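Local coordinates for protein 3',5'-nucleoside bisphosphate phosphatase (Chromobacterium violaceum, PDB 2YB1) that hydrolyses nucleoside 3',5'-bisphosphates to the nucleoside 5'-phosphate and orthophosphate, using three manganese ions per subunit, at residues A[7-12]-A[62-67]; A[137-142]-A[248-253]. All blocks are in the same frame, centred on the assembly; numbering follows the deposited sequence.

Contact 1 of 2, residues A[7-12]-A[62-67]. With MN (manganese (II) ion), chain C; MN (manganese (II) ion), chain D.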
loop_
_atom_site.group_PDB
_atom_site.type_symbol
_atom_site.label_atom_id
_atom_site.label_comp_id
_atom_site.label_asym_id
_atom_site.label_seq_id
_atom_site.Cartn_x
_atom_site.Cartn_y
_atom_site.Cartn_z
ATOM N N HIS A 7 -0.314 -3.827 -6.556
ATOM C CA HIS A 7 -0.410 -3.475 -5.137
ATOM C C HIS A 7 -0.672 -4.689 -4.228
ATOM O O HIS A 7 -1.729 -5.294 -4.319
ATOM C CB HIS A 7 -1.538 -2.446 -4.990
ATOM C CG HIS A 7 -1.614 -1.788 -3.650
ATOM N ND1 HIS A 7 -2.019 -0.476 -3.496
ATOM C CD2 HIS A 7 -1.371 -2.254 -2.402
ATOM C CE1 HIS A 7 -2.007 -0.163 -2.213
ATOM N NE2 HIS A 7 -1.616 -1.222 -1.530
ATOM N N PHE A 8 0.250 -5.005 -3.326
ATOM C CA PHE A 8 0.010 -6.036 -2.303
ATOM C C PHE A 8 1.104 -5.993 -1.241
ATOM O O PHE A 8 2.116 -5.304 -1.419
ATOM C CB PHE A 8 -0.130 -7.456 -2.921
ATOM C CG PHE A 8 1.000 -7.863 -3.852
ATOM C CD1 PHE A 8 2.134 -8.514 -3.359
ATOM C CD2 PHE A 8 0.898 -7.661 -5.232
ATOM C CE1 PHE A 8 3.178 -8.894 -4.216
ATOM C CE2 PHE A 8 1.933 -8.044 -6.098
ATOM C CZ PHE A 8 3.076 -8.670 -5.586
ATOM N N HIS A 9 0.924 -6.778 -0.177
ATOM C CA HIS A 9 1.764 -6.683 1.017
ATOM C C HIS A 9 2.350 -8.018 1.437
ATOM O O HIS A 9 1.864 -9.076 1.035
ATOM C CB HIS A 9 0.960 -6.106 2.185
ATOM C CG HIS A 9 0.516 -4.701 1.942
ATOM N ND1 HIS A 9 1.232 -3.612 2.380
ATOM C CD2 HIS A 9 -0.536 -4.208 1.246
ATOM C CE1 HIS A 9 0.633 -2.503 1.984
ATOM N NE2 HIS A 9 -0.443 -2.837 1.296
ATOM N N SER A 10 3.387 -7.951 2.269
ATOM C CA SER A 10 4.052 -9.140 2.776
ATOM C C SER A 10 4.308 -8.919 4.254
ATOM O O SER A 10 3.982 -7.849 4.784
ATOM C CB SER A 10 5.386 -9.349 2.053
ATOM O OG SER A 10 6.358 -8.411 2.500
ATOM N N ARG A 11 4.908 -9.912 4.915
ATOM C CA ARG A 11 5.242 -9.788 6.336
ATOM C C ARG A 11 6.268 -8.689 6.609
ATOM O O ARG A 11 6.490 -8.313 7.764
ATOM C CB ARG A 11 5.702 -11.136 6.913
ATOM C CG ARG A 11 4.613 -12.198 6.909
ATOM C CD ARG A 11 5.081 -13.490 7.599
ATOM N NE ARG A 11 5.032 -13.337 9.048
ATOM C CZ ARG A 11 3.922 -13.477 9.772
ATOM N NH1 ARG A 11 2.768 -13.791 9.172
ATOM N NH2 ARG A 11 3.957 -13.309 11.094
ATOM N N THR A 12 6.886 -8.160 5.551
ATOM C CA THR A 12 7.752 -6.993 5.717
ATOM C C THR A 12 6.966 -5.834 6.344
ATOM O O THR A 12 7.503 -5.099 7.180
ATOM C CB THR A 12 8.398 -6.514 4.393
ATOM O OG1 THR A 12 9.229 -7.550 3.862
ATOM C CG2 THR A 12 9.266 -5.257 4.638
ATOM N N GLY A 62 8.373 -1.801 -5.618
ATOM C CA GLY A 62 7.274 -0.934 -5.221
ATOM C C GLY A 62 7.320 -0.593 -3.747
ATOM O O GLY A 62 8.120 -1.149 -2.993
ATOM N N VAL A 63 6.495 0.370 -3.345
ATOM C CA VAL A 63 6.362 0.736 -1.945
ATOM C C VAL A 63 5.026 1.468 -1.768
ATOM O O VAL A 63 4.485 2.011 -2.728
ATOM C CB VAL A 63 7.514 1.667 -1.518
ATOM C CG1 VAL A 63 7.380 3.014 -2.210
ATOM C CG2 VAL A 63 7.560 1.837 0.019
ATOM N N GLU A 64 4.491 1.470 -0.553
ATOM C CA GLU A 64 3.314 2.279 -0.252
ATOM C C GLU A 64 3.622 3.267 0.878
ATOM O O GLU A 64 3.837 2.867 2.031
ATOM C CB GLU A 64 2.110 1.400 0.121
ATOM C CG GLU A 64 0.861 2.242 0.351
ATOM C CD GLU A 64 -0.379 1.426 0.565
ATOM O OE1 GLU A 64 -0.269 0.254 0.960
ATOM O OE2 GLU A 64 -1.474 1.967 0.308
ATOM N N VAL A 65 3.615 4.557 0.552
ATOM C CA VAL A 65 4.061 5.597 1.489
ATOM C C VAL A 65 2.910 6.291 2.202
ATOM O O VAL A 65 1.982 6.776 1.556
ATOM C CB VAL A 65 4.870 6.689 0.761
ATOM C CG1 VAL A 65 5.464 7.698 1.796
ATOM C CG2 VAL A 65 5.957 6.051 -0.115
ATOM N N SER A 66 2.987 6.329 3.532
ATOM C CA SER A 66 1.981 6.975 4.378
ATOM C C SER A 66 2.167 8.486 4.348
ATOM O O SER A 66 3.275 8.987 4.561
ATOM C CB SER A 66 2.109 6.494 5.828
ATOM O OG SER A 66 2.071 5.072 5.925
ATOM N N VAL A 67 1.068 9.196 4.100
ATOM C CA VAL A 67 1.074 10.645 3.926
ATOM C C VAL A 67 -0.042 11.282 4.764
ATOM O O VAL A 67 -1.159 10.763 4.824
ATOM C CB VAL A 67 0.888 11.023 2.418
ATOM C CG1 VAL A 67 0.530 12.517 2.237
ATOM C CG2 VAL A 67 2.141 10.679 1.623
HETATM MN MN MN C . -1.849 -1.336 0.645
HETATM MN MN MN D . -3.210 1.915 1.516
#

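Contact 2 of 2, residues A[137-142]-A[248-253]. With MN (manganese (II) ion), chain C; MN (manganese (II) ion), chain B; AMP (adenosine monophosphate), chain E.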
loop_
_atom_site.group_PDB
_atom_site.type_symbol
_atom_site.label_atom_id
_atom_site.label_comp_id
_atom_site.label_asym_id
_atom_site.label_seq_id
_atom_site.Cartn_x
_atom_site.Cartn_y
_atom_site.Cartn_z
ATOM N N PHE A 137 -2.990 -4.999 15.152
ATOM C CA PHE A 137 -3.923 -4.838 16.269
ATOM C C PHE A 137 -5.260 -5.476 15.928
ATOM O O PHE A 137 -5.874 -6.138 16.760
ATOM C CB PHE A 137 -4.134 -3.353 16.618
ATOM C CG PHE A 137 -3.081 -2.790 17.545
ATOM C CD1 PHE A 137 -1.827 -2.429 17.061
ATOM C CD2 PHE A 137 -3.341 -2.648 18.899
ATOM C CE1 PHE A 137 -0.852 -1.924 17.921
ATOM C CE2 PHE A 137 -2.370 -2.150 19.762
ATOM C CZ PHE A 137 -1.123 -1.784 19.264
ATOM N N ALA A 138 -5.707 -5.285 14.691
ATOM C CA ALA A 138 -6.982 -5.850 14.260
ATOM C C ALA A 138 -6.941 -7.381 14.241
ATOM O O ALA A 138 -7.883 -8.039 14.688
ATOM C CB ALA A 138 -7.379 -5.297 12.891
ATOM N N ARG A 139 -5.853 -7.950 13.726
ATOM C CA ARG A 139 -5.717 -9.406 13.704
ATOM C C ARG A 139 -5.754 -9.957 15.113
ATOM O O ARG A 139 -6.360 -11.007 15.350
ATOM C CB ARG A 139 -4.437 -9.865 12.996
ATOM C CG ARG A 139 -4.498 -9.653 11.514
ATOM C CD ARG A 139 -3.348 -10.296 10.741
ATOM N NE ARG A 139 -3.494 -9.904 9.341
ATOM C CZ ARG A 139 -2.555 -9.324 8.604
ATOM N NH1 ARG A 139 -1.338 -9.109 9.103
ATOM N NH2 ARG A 139 -2.840 -8.985 7.350
ATOM N N HIS A 140 -5.106 -9.250 16.040
ATOM C CA HIS A 140 -5.132 -9.658 17.443
ATOM C C HIS A 140 -6.551 -9.618 17.988
ATOM O O HIS A 140 -7.000 -10.575 18.615
ATOM C CB HIS A 140 -4.238 -8.793 18.329
ATOM C CG HIS A 140 -4.445 -9.046 19.794
ATOM N ND1 HIS A 140 -4.207 -10.274 20.375
ATOM C CD2 HIS A 140 -4.910 -8.245 20.783
ATOM C CE1 HIS A 140 -4.496 -10.214 21.663
ATOM N NE2 HIS A 140 -4.922 -8.992 21.937
ATOM N N LEU A 141 -7.252 -8.509 17.756
ATOM C CA LEU A 141 -8.608 -8.348 18.290
ATOM C C LEU A 141 -9.555 -9.427 17.764
ATOM O O LEU A 141 -10.442 -9.891 18.484
ATOM C CB LEU A 141 -9.148 -6.942 18.007
ATOM C CG LEU A 141 -8.450 -5.849 18.827
ATOM C CD1 LEU A 141 -8.651 -4.472 18.202
ATOM C CD2 LEU A 141 -8.921 -5.878 20.290
ATOM N N VAL A 142 -9.363 -9.834 16.514
ATOM C CA VAL A 142 -10.186 -10.900 15.945
ATOM C C VAL A 142 -9.763 -12.274 16.471
ATOM O O VAL A 142 -10.593 -13.053 16.936
ATOM C CB VAL A 142 -10.128 -10.909 14.410
ATOM C CG1 VAL A 142 -10.883 -12.122 13.864
ATOM C CG2 VAL A 142 -10.693 -9.600 13.848
ATOM N N ASP A 248 -4.369 -5.080 -3.517
ATOM C CA ASP A 248 -4.169 -4.684 -2.128
ATOM C C ASP A 248 -4.286 -5.885 -1.206
ATOM O O ASP A 248 -4.731 -5.766 -0.058
ATOM C CB ASP A 248 -5.157 -3.589 -1.704
ATOM C CG ASP A 248 -4.736 -2.893 -0.417
ATOM O OD1 ASP A 248 -3.540 -2.971 -0.042
ATOM O OD2 ASP A 248 -5.608 -2.275 0.234
ATOM N N PHE A 249 -3.856 -7.042 -1.702
ATOM C CA PHE A 249 -3.867 -8.277 -0.917
ATOM C C PHE A 249 -3.005 -8.176 0.351
ATOM O O PHE A 249 -1.880 -7.676 0.308
ATOM C CB PHE A 249 -3.389 -9.449 -1.791
ATOM C CG PHE A 249 -3.292 -10.755 -1.053
ATOM C CD1 PHE A 249 -2.110 -11.117 -0.408
ATOM C CD2 PHE A 249 -4.381 -11.612 -0.997
ATOM C CE1 PHE A 249 -2.017 -12.310 0.281
ATOM C CE2 PHE A 249 -4.297 -12.806 -0.322
ATOM C CZ PHE A 249 -3.113 -13.159 0.324
ATOM N N HIS A 250 -3.553 -8.654 1.475
ATOM C CA HIS A 250 -2.850 -8.746 2.767
ATOM C C HIS A 250 -2.777 -10.194 3.225
ATOM O O HIS A 250 -1.720 -10.689 3.596
ATOM C CB HIS A 250 -3.520 -7.920 3.868
ATOM C CG HIS A 250 -3.298 -6.449 3.744
ATOM N ND1 HIS A 250 -3.863 -5.692 2.738
ATOM C CD2 HIS A 250 -2.581 -5.590 4.506
ATOM C CE1 HIS A 250 -3.504 -4.431 2.886
ATOM N NE2 HIS A 250 -2.728 -4.342 3.952
ATOM N N ALA A 251 -3.941 -10.829 3.331
ATOM C CA ALA A 251 -3.991 -12.206 3.821
ATOM C C ALA A 251 -5.126 -13.009 3.193
ATOM O O ALA A 251 -6.118 -12.438 2.738
ATOM C CB ALA A 251 -4.120 -12.208 5.330
ATOM N N PRO A 252 -4.981 -14.344 3.161
ATOM C CA PRO A 252 -6.115 -15.200 2.797
ATOM C C PRO A 252 -7.263 -14.974 3.769
ATOM O O PRO A 252 -7.032 -14.861 4.972
ATOM C CB PRO A 252 -5.555 -16.614 2.972
ATOM C CG PRO A 252 -4.077 -16.454 2.781
ATOM C CD PRO A 252 -3.752 -15.124 3.397
ATOM N N GLY A 253 -8.485 -14.895 3.263
ATOM C CA GLY A 253 -9.631 -14.756 4.141
ATOM C C GLY A 253 -9.726 -13.400 4.812
ATOM O O GLY A 253 -10.459 -13.244 5.789
HETATM MN MN MN C . -1.849 -1.336 0.645
HETATM MN MN MN B . -2.024 -2.374 4.867
HETATM P P AMP E . -1.328 2.134 10.208
HETATM O O1P AMP E . -2.277 3.279 10.496
HETATM O O2P AMP E . -0.465 2.530 9.029
HETATM O O3P AMP E . -0.641 1.704 11.480
HETATM O "O5'" AMP E . -2.351 1.001 9.753
HETATM C "C5'" AMP E . -3.125 1.156 8.575
HETATM C "C4'" AMP E . -3.488 -0.174 7.970
HETATM O "O4'" AMP E . -4.624 -0.727 8.671
HETATM C "C3'" AMP E . -3.935 -0.133 6.514
HETATM O "O3'" AMP E . -2.840 -0.125 5.610
HETATM C "C2'" AMP E . -4.822 -1.368 6.383
HETATM O "O2'" AMP E . -4.032 -2.527 6.152
HETATM C "C1'" AMP E . -5.436 -1.470 7.780
HETATM N N9 AMP E . -6.800 -0.915 7.819
HETATM C C8 AMP E . -7.135 0.379 8.008
HETATM N N7 AMP E . -8.490 0.529 7.968
HETATM C C5 AMP E . -9.032 -0.683 7.737
HETATM C C6 AMP E . -10.396 -1.241 7.581
HETATM N N6 AMP E . -11.487 -0.443 7.656
HETATM N N1 AMP E . -10.511 -2.573 7.360
HETATM C C2 AMP E . -9.438 -3.386 7.277
HETATM N N3 AMP E . -8.170 -2.948 7.407
HETATM C C4 AMP E . -7.914 -1.633 7.638
#

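Contact 1 of 2, residues A[7-12]-A[62-67]
His7 and His9, in the loop that leaves strand 4-5, face Glu64 on strand 59-69, with the backbones well apart: the nearest CA atoms, of His7 and Gly62, are 8.1 Å from each other. This is the metal-binding H-x-H motif of the PHP family, set at the end of the first strand of its barrel-like fold, and side chains meeting at manganese close the gap. The manganese of chain C takes His7 NE2 and His9 NE2, each at 2.2 Å, and Glu64 OE1 at 2.3 Å; Asp248 is a further protein ligand. No hydrogen bond joins the segments; His7 NE2, His9 NE2 and Glu64 OE1 lie close because they share the ion. Glu64 reaches the metals as a straight arm, CG anti to its backbone nitrogen (chi1 -177°) and the chain extended beyond. The two rings meet its carboxylate differently. His7 stands almost perpendicular to it, the planes 88° apart, whereas His9 is turned by 34° and has OE1 at its edge, near the ring plane, 3.1 Å from CE1. On the far side of the His7 ring, ND1 is hydrogen-bonded to Glu218, a second-shell carboxylate that fixes the rotation of the imidazole; this is consistent with ND1 carrying the proton while NE2 faces the metal. Farther along the loop, Ser10 OG accepts from Thr12 N at 3.1 Å, an ST turn. Glu64 bridges two metals: while OE1 holds the first manganese, OE2 binds the manganese of chain D at 2.1 Å, a site completed on the protein side by His75 and His191.

Contact 2 of 2, residues A[137-142]-A[248-253]
Packing between the segments rests on one long side chain, that of Arg139 on helix 134-143, which reaches His250 and Ala251 in the loop after strand 242-246. Its NH2 lies 3.7 Å from His250 CB, which sits at the edge of the guanidinium, and 4.0 Å from Ala251 CB, approached obliquely. The arm is extended from CG to NE, which lets it span backbones whose nearest CA atoms, of Arg139 and Ala251, are 10.4 Å apart. Guanidinium and imidazole planes are inclined at 56°, without stacking; the His250 ring stacks instead with that of His9. The polar contacts of Arg139 lie beyond the two segments: NE forms a salt bridge with Glu254, and NH2 donates to the backbone carbonyl of Asp14, a residue that itself binds metal and substrate. Arg139 thus ties the helix to the loops that carry metal ligands.

Metal coordination occupies the other end of His250. NE2 binds the manganese of chain B at 2.3 Å, and both ribose hydroxyls of AMP join the same ion, O2' at 2.4 Å and O3' at 2.5 Å; Asp14 and His39 are its other protein ligands. The nucleotide is thereby gripped at the sugar where the 3'-phosphate of a substrate would be attached. Asp248 OD1 binds a different manganese, that of chain C, at 2.5 Å.

Hydrogen bonding steadies the histidine: ND1 donates to the carbonyl oxygen of Asp248 at 2.9 Å, a bent bond (138° at the hydrogen) from above the carbonyl plane.

Around the contact, Ala138 and Val142 of helix 134-143 pack on helix 150-156, Phe137 and Leu141 meet helix 118-123, and Phe249 and Pro252 in the loop after strand 242-246 lie against helix 19-27.

How the contacts relate
From the N terminus, the chain leaves strand 4-5 through 7-12 and returns along strand 59-69, where contact 1 closes a loop of 49 intervening residues. Only later does it enter helix 134-143, and contact 2 closes a second loop of 105 residues when 248-253 follows strand 242-246. The two loops run in series, neither nesting nor crossing. In space they touch: His7 O lies 2.8 Å from Asp248 N and His9 N 3.0 Å from Phe249 O, both probable hydrogen bonds, and the manganese of chain C is common to both. Loops following the two outermost strands of the sheet, 4-5 and 242-246, are thereby joined beside the metals, with helix 134-143 brought in next to the nucleotide.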